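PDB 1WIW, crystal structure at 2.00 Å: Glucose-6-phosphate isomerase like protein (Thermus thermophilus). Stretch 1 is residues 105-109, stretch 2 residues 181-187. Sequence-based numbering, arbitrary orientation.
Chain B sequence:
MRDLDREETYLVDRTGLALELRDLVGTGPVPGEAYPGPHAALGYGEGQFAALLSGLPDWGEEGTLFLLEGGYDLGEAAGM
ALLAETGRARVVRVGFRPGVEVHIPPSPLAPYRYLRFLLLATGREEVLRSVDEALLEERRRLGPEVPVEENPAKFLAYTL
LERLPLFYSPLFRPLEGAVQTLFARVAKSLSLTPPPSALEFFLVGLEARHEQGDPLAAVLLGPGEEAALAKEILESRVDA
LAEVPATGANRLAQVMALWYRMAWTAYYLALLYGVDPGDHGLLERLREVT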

# COMPACT_ATOMS: atom_id res chain seq x y z
N PRO B 105 -1.34 20.31 -14.77
CA PRO B 105 -1.57 19.27 -15.77
C PRO B 105 -0.97 17.91 -15.39
O PRO B 105 -0.05 17.82 -14.58
CB PRO B 105 -0.94 19.87 -17.04
CG PRO B 105 0.08 20.84 -16.52
CD PRO B 105 -0.63 21.46 -15.34
N PRO B 106 -1.52 16.82 -15.96
CA PRO B 106 -1.04 15.47 -15.66
C PRO B 106 0.44 15.31 -15.98
O PRO B 106 0.92 15.79 -17.00
CB PRO B 106 -1.92 14.59 -16.55
CG PRO B 106 -3.18 15.38 -16.69
CD PRO B 106 -2.65 16.78 -16.90
N SER B 107 1.14 14.62 -15.09
CA SER B 107 2.57 14.36 -15.25
C SER B 107 2.99 13.42 -14.14
O SER B 107 2.48 13.50 -13.02
CB SER B 107 3.37 15.66 -15.16
OG SER B 107 4.77 15.40 -15.06
N PRO B 108 3.92 12.50 -14.44
CA PRO B 108 4.40 11.55 -13.42
C PRO B 108 5.12 12.35 -12.34
O PRO B 108 5.24 11.90 -11.20
CB PRO B 108 5.40 10.68 -14.19
CG PRO B 108 5.09 10.94 -15.64
CD PRO B 108 4.67 12.36 -15.70
N LEU B 109 5.60 13.53 -12.71
CA LEU B 109 6.33 14.40 -11.78
C LEU B 109 5.45 15.41 -11.05
O LEU B 109 5.94 16.18 -10.22
CB LEU B 109 7.44 15.15 -12.54
CG LEU B 109 8.31 14.26 -13.44
CD1 LEU B 109 9.39 15.12 -14.10
CD2 LEU B 109 8.94 13.14 -12.62
N THR B 181 4.48 3.53 -8.24
CA THR B 181 3.74 4.25 -9.27
C THR B 181 4.67 4.83 -10.34
O THR B 181 4.35 4.82 -11.53
CB THR B 181 2.89 5.37 -8.65
OG1 THR B 181 1.75 4.79 -8.00
CG2 THR B 181 2.40 6.36 -9.70
N LEU B 182 5.83 5.34 -9.91
CA LEU B 182 6.79 5.90 -10.86
C LEU B 182 7.28 4.82 -11.83
O LEU B 182 7.41 5.07 -13.03
CB LEU B 182 8.00 6.49 -10.12
CG LEU B 182 7.82 7.90 -9.53
CD1 LEU B 182 8.98 8.24 -8.62
CD2 LEU B 182 7.70 8.91 -10.66
N PHE B 183 7.54 3.63 -11.32
CA PHE B 183 8.02 2.54 -12.16
C PHE B 183 6.98 1.99 -13.12
O PHE B 183 7.31 1.45 -14.18
CB PHE B 183 8.61 1.43 -11.29
CG PHE B 183 10.04 1.67 -10.92
CD1 PHE B 183 11.07 1.12 -11.67
CD2 PHE B 183 10.36 2.54 -9.88
CE1 PHE B 183 12.41 1.44 -11.41
CE2 PHE B 183 11.69 2.87 -9.60
CZ PHE B 183 12.71 2.32 -10.37
N ALA B 184 5.71 2.13 -12.76
CA ALA B 184 4.65 1.66 -13.65
C ALA B 184 4.40 2.71 -14.72
O ALA B 184 4.35 2.40 -15.91
CB ALA B 184 3.37 1.38 -12.86
N ARG B 185 4.28 3.97 -14.31
CA ARG B 185 3.99 5.01 -15.28
C ARG B 185 5.13 5.41 -16.21
O ARG B 185 4.91 5.69 -17.39
CB ARG B 185 3.44 6.28 -14.62
CG ARG B 185 2.73 7.14 -15.66
CD ARG B 185 2.75 8.62 -15.40
NE ARG B 185 1.82 9.01 -14.35
CZ ARG B 185 1.10 10.13 -14.39
NH1 ARG B 185 0.28 10.41 -13.39
NH2 ARG B 185 1.19 10.94 -15.43
N VAL B 186 6.35 5.44 -15.67
CA VAL B 186 7.53 5.81 -16.44
C VAL B 186 8.25 4.61 -17.04
O VAL B 186 8.52 4.58 -18.24
CB VAL B 186 8.51 6.62 -15.57
CG1 VAL B 186 9.79 6.92 -16.35
CG2 VAL B 186 7.85 7.92 -15.12
N ALA B 187 8.56 3.61 -16.21
CA ALA B 187 9.27 2.43 -16.70
C ALA B 187 8.32 1.38 -17.30
O ALA B 187 8.78 0.42 -17.91
CB ALA B 187 10.10 1.81 -15.57

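The two stretches meet through packing alone: no hydrogen bond crosses between them, and the 235 Å² buried, both sides summed, centres on Pro-108. Its CA-to-CB bond points toward the helical stretch, and Pro-108 CA lies 6.6 Å from Leu-182 CA. The ring, with C-gamma exo pucker, meets the side chains of Arg-185 and Val-186, Pro-108 CG lying 3.3 Å from Arg-185 CD and Pro-108 CB 3.8 Å from Val-186 CG2.

Arg-185 makes the most extensive contribution from the helical side. Its CA-to-CB bond also points toward the other stretch, and with chi1 and chi2 both t the aliphatic part extends past the proline ring. Chi3 then turns to m (-76°), and the guanidinium comes to lie with one face against the backbone at the Ser-107/Pro-108 junction, where Arg-185 NH2 is 3.3 Å from both Ser-107 C and Pro-108 N. The latter approach is not a hydrogen bond, since the tertiary amide nitrogen of proline has no hydrogen to share; it is a van der Waals approach. NH1 and NH2 find hydrogen-bonding partners elsewhere in the structure, so these two nitrogens are not left unsatisfied.

Leu-182 and Val-186, four residues apart and joined by the bond from Val-186 N to Leu-182 O (2.9 Å), complete the apolar surface. The CA-to-CB bond of Leu-182 points sideways, but its m,t conformation brings Leu-182 CD2 to 3.9 Å from Pro-108 O. Val-186, with chi1 t, presents CG2 to the proline.

The CA-to-CB bond of Ser-107 points away. Its t rotamer places Ser-107 OG to accept from Leu-109 N at 3.1 Å, a capping bond that spans Pro-108 and braces the turn leading into a helix. The serine side chain thus serves the local turn, and OG also has a partner elsewhere in the structure, while the rigid proline ring supplies the packing surface.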